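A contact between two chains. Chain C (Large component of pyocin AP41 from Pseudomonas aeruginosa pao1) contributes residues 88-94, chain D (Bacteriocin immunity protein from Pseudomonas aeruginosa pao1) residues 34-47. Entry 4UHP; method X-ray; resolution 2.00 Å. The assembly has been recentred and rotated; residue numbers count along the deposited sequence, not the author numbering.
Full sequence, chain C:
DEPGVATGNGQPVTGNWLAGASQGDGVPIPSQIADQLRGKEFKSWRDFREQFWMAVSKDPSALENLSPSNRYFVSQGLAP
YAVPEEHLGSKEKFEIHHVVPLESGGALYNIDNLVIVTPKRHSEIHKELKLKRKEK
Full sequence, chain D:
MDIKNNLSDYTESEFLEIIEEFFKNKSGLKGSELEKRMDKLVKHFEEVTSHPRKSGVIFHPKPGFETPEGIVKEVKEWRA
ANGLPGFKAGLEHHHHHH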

# COMPACT_ATOMS: atom_id res chain seq x y z
N LEU C 88 3.47 1.33 -11.64
CA LEU C 88 3.08 1.37 -13.05
C LEU C 88 2.27 2.64 -13.29
O LEU C 88 1.04 2.63 -13.22
CB LEU C 88 2.27 0.13 -13.42
CG LEU C 88 1.88 -0.02 -14.90
CD1 LEU C 88 3.13 -0.13 -15.77
CD2 LEU C 88 0.97 -1.21 -15.11
N GLY C 89 2.97 3.73 -13.58
CA GLY C 89 2.33 5.03 -13.68
C GLY C 89 1.76 5.43 -12.33
O GLY C 89 2.49 5.55 -11.35
N SER C 90 0.45 5.63 -12.28
CA SER C 90 -0.21 6.04 -11.05
C SER C 90 -0.64 4.84 -10.20
O SER C 90 -1.17 5.01 -9.10
CB SER C 90 -1.43 6.91 -11.36
OG SER C 90 -2.39 6.20 -12.13
N LYS C 91 -0.41 3.63 -10.72
CA LYS C 91 -0.70 2.41 -9.97
C LYS C 91 0.49 2.08 -9.08
O LYS C 91 1.60 1.87 -9.57
CB LYS C 91 -1.00 1.25 -10.92
CG LYS C 91 -2.09 1.54 -11.94
CD LYS C 91 -3.44 1.72 -11.28
CE LYS C 91 -3.92 0.44 -10.62
NZ LYS C 91 -5.27 0.60 -10.01
N GLU C 92 0.25 2.04 -7.77
CA GLU C 92 1.35 1.93 -6.81
C GLU C 92 1.12 0.90 -5.70
O GLU C 92 2.07 0.49 -5.04
CB GLU C 92 1.61 3.30 -6.17
CG GLU C 92 1.87 4.42 -7.17
CD GLU C 92 2.24 5.72 -6.49
OE1 GLU C 92 2.31 5.75 -5.25
OE2 GLU C 92 2.47 6.71 -7.21
N LYS C 93 -0.13 0.50 -5.51
CA LYS C 93 -0.49 -0.38 -4.41
C LYS C 93 -0.26 -1.85 -4.73
O LYS C 93 -0.38 -2.27 -5.88
CB LYS C 93 -1.96 -0.19 -4.02
CG LYS C 93 -2.37 1.24 -3.77
CD LYS C 93 -3.88 1.31 -3.58
CE LYS C 93 -4.37 2.74 -3.55
NZ LYS C 93 -5.86 2.81 -3.43
N PHE C 94 0.06 -2.63 -3.70
CA PHE C 94 0.02 -4.08 -3.81
C PHE C 94 -1.40 -4.49 -4.18
O PHE C 94 -2.37 -3.90 -3.69
CB PHE C 94 0.45 -4.76 -2.50
CG PHE C 94 1.93 -4.68 -2.23
CD1 PHE C 94 2.80 -5.60 -2.80
CD2 PHE C 94 2.44 -3.71 -1.39
CE1 PHE C 94 4.15 -5.54 -2.55
CE2 PHE C 94 3.80 -3.64 -1.13
CZ PHE C 94 4.66 -4.56 -1.71
N LEU D 34 -11.84 6.43 3.23
CA LEU D 34 -10.52 6.69 3.79
C LEU D 34 -9.46 6.48 2.72
O LEU D 34 -8.53 7.28 2.58
CB LEU D 34 -10.25 5.79 4.99
CG LEU D 34 -8.85 5.89 5.60
CD1 LEU D 34 -8.56 7.31 6.07
CD2 LEU D 34 -8.70 4.91 6.76
N GLU D 35 -9.62 5.41 1.95
CA GLU D 35 -8.64 5.06 0.93
C GLU D 35 -8.57 6.11 -0.18
O GLU D 35 -7.49 6.44 -0.66
CB GLU D 35 -8.95 3.69 0.33
CG GLU D 35 -7.85 3.16 -0.57
CD GLU D 35 -7.88 1.66 -0.70
OE1 GLU D 35 -8.93 1.05 -0.38
OE2 GLU D 35 -6.86 1.08 -1.12
N LYS D 36 -9.73 6.63 -0.57
CA LYS D 36 -9.76 7.64 -1.63
C LYS D 36 -9.18 8.97 -1.15
O LYS D 36 -8.65 9.74 -1.95
CB LYS D 36 -11.19 7.84 -2.15
CG LYS D 36 -11.78 6.59 -2.79
CD LYS D 36 -12.46 6.91 -4.11
CE LYS D 36 -12.15 5.86 -5.17
NZ LYS D 36 -10.94 6.21 -5.96
N ARG D 37 -9.27 9.24 0.15
CA ARG D 37 -8.62 10.41 0.71
C ARG D 37 -7.11 10.23 0.72
O ARG D 37 -6.36 11.14 0.35
CB ARG D 37 -9.12 10.71 2.13
CG ARG D 37 -8.24 11.72 2.86
CD ARG D 37 -8.91 12.32 4.08
NE ARG D 37 -8.03 13.30 4.72
CZ ARG D 37 -7.95 14.58 4.35
NH1 ARG D 37 -8.71 15.04 3.36
NH2 ARG D 37 -7.12 15.40 4.98
N MET D 38 -6.66 9.06 1.15
CA MET D 38 -5.23 8.78 1.18
C MET D 38 -4.66 8.72 -0.24
O MET D 38 -3.54 9.15 -0.49
CB MET D 38 -4.94 7.48 1.94
CG MET D 38 -5.43 7.49 3.38
SD MET D 38 -4.97 8.99 4.29
CE MET D 38 -3.18 8.90 4.22
N ASP D 39 -5.46 8.21 -1.18
CA ASP D 39 -5.10 8.24 -2.59
C ASP D 39 -4.82 9.68 -3.03
O ASP D 39 -3.81 9.96 -3.67
CB ASP D 39 -6.21 7.64 -3.46
CG ASP D 39 -6.25 6.12 -3.40
OD1 ASP D 39 -5.58 5.54 -2.53
OD2 ASP D 39 -6.95 5.51 -4.24
N LYS D 40 -5.71 10.59 -2.65
CA LYS D 40 -5.58 12.00 -3.00
C LYS D 40 -4.34 12.62 -2.36
O LYS D 40 -3.65 13.43 -2.99
CB LYS D 40 -6.82 12.77 -2.57
CG LYS D 40 -6.76 14.26 -2.90
CD LYS D 40 -7.88 15.04 -2.23
CE LYS D 40 -7.74 16.53 -2.48
NZ LYS D 40 -8.78 17.32 -1.78
N LEU D 41 -4.06 12.26 -1.11
CA LEU D 41 -2.93 12.83 -0.38
C LEU D 41 -1.60 12.36 -0.96
O LEU D 41 -0.65 13.14 -1.06
CB LEU D 41 -3.02 12.48 1.10
CG LEU D 41 -4.19 13.08 1.88
CD1 LEU D 41 -4.09 12.72 3.35
CD2 LEU D 41 -4.23 14.59 1.70
N VAL D 42 -1.53 11.08 -1.33
CA VAL D 42 -0.34 10.52 -1.94
C VAL D 42 0.02 11.22 -3.25
O VAL D 42 1.15 11.65 -3.45
CB VAL D 42 -0.50 9.01 -2.24
CG1 VAL D 42 0.59 8.54 -3.19
CG2 VAL D 42 -0.48 8.21 -0.96
N LYS D 43 -0.96 11.34 -4.14
CA LYS D 43 -0.71 11.92 -5.45
C LYS D 43 -0.45 13.41 -5.32
O LYS D 43 0.29 13.98 -6.12
CB LYS D 43 -1.88 11.63 -6.39
CG LYS D 43 -2.13 10.14 -6.61
CD LYS D 43 -0.81 9.38 -6.71
CE LYS D 43 -0.98 8.00 -7.34
NZ LYS D 43 0.14 7.69 -8.27
N HIS D 44 -1.04 14.03 -4.31
CA HIS D 44 -0.75 15.43 -4.01
C HIS D 44 0.68 15.59 -3.51
O HIS D 44 1.38 16.53 -3.90
CB HIS D 44 -1.74 15.98 -2.98
CG HIS D 44 -1.42 17.37 -2.53
ND1 HIS D 44 -1.60 18.48 -3.33
CD2 HIS D 44 -0.92 17.84 -1.36
CE1 HIS D 44 -1.24 19.56 -2.67
NE2 HIS D 44 -0.82 19.20 -1.47
N PHE D 45 1.09 14.68 -2.63
CA PHE D 45 2.46 14.65 -2.12
C PHE D 45 3.46 14.59 -3.26
O PHE D 45 4.39 15.40 -3.33
CB PHE D 45 2.65 13.45 -1.18
CG PHE D 45 4.06 13.29 -0.68
CD1 PHE D 45 4.46 13.91 0.50
CD2 PHE D 45 4.98 12.51 -1.37
CE1 PHE D 45 5.75 13.76 0.97
CE2 PHE D 45 6.27 12.37 -0.90
CZ PHE D 45 6.66 13.00 0.27
N GLU D 46 3.26 13.64 -4.16
CA GLU D 46 4.15 13.46 -5.31
C GLU D 46 4.16 14.69 -6.22
O GLU D 46 5.18 15.04 -6.80
CB GLU D 46 3.73 12.22 -6.11
CG GLU D 46 3.71 10.96 -5.28
CD GLU D 46 3.19 9.75 -6.04
OE1 GLU D 46 2.53 9.94 -7.09
OE2 GLU D 46 3.45 8.62 -5.58
N GLU D 47 3.00 15.33 -6.33
CA GLU D 47 2.85 16.48 -7.21
C GLU D 47 3.64 17.69 -6.71
O GLU D 47 4.40 18.30 -7.47
CB GLU D 47 1.37 16.85 -7.35
CG GLU D 47 1.12 18.12 -8.14
CD GLU D 47 -0.35 18.48 -8.20
OE1 GLU D 47 -1.19 17.61 -7.88
OE2 GLU D 47 -0.67 19.63 -8.58

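The segment of the pyocin that meets the immunity protein here opens with a type II' beta turn running from Leu C88 to Lys C91. The turn is closed by backbone hydrogen bonds in both directions, Lys C91 N to Leu C88 O at 3.1 Å and Leu C88 N to Lys C91 O at 2.8 Å. Gly C89 takes the corner of the turn at phi 64° and psi -119°, and a positive phi by itself favours glycine, which has no CB to strain the backbone.

Ser C90 contributes chiefly through its backbone. Its carbonyl oxygen accepts a hydrogen bond from the ammonium of Lys D43, with NZ of Lys D43 3.1 Å from O of Ser C90. A main-chain carbonyl can accept such a bond whatever the residue type; the CA-to-CB bond of Ser C90 runs sideways, and its CB lies 3.6 Å from NZ of Lys D43. Lys C91 points away from the helix and takes no part in the contact.

Glu C92 points toward the helix, its extended chi2 (t) carrying the carboxylate to the end of Lys D43. The salt bridge between OE2 of Glu C92 and NZ of Lys D43 is short, at 2.7 Å, and includes a hydrogen bond donated by the lysine. One ammonium therefore serves both a carbonyl and a carboxylate of chain C; a long, flexible lysine suits this task, since its CA-to-CB bond runs sideways yet its end reaches the partner chain. Within the helix, NZ of Lys D43 also makes a weak, salt-bridged hydrogen bond with OE1 of Glu D46 at 3.5 Å, so the lysine offsets some of the negative charge gathered here. The two acids come very close, OE2 of Glu C92 lying 2.7 Å from OE2 of Glu D46, a separation that suggests a shared proton without settling the matter. CG1 of Val D42 lies 3.9 Å from OE1 of Glu C92, a van der Waals contact; that oxygen is hydrogen-bonded elsewhere in the structure.

Lys C93 reverses the polarity: here chain C supplies the cation and the helix the acids. With chi2 to chi4 all t, the side chain is nearly fully stretched and delivers NZ between Glu D35 and Asp D39, residues one helical turn apart and hence on the same face. NZ of Lys C93 forms salt-bridged hydrogen bonds with OE2 of Glu D35 at 3.1 Å and OD1 of Asp D39 at 2.9 Å, while its bond to OD2 of Asp D39, at 3.0 Å, is weak.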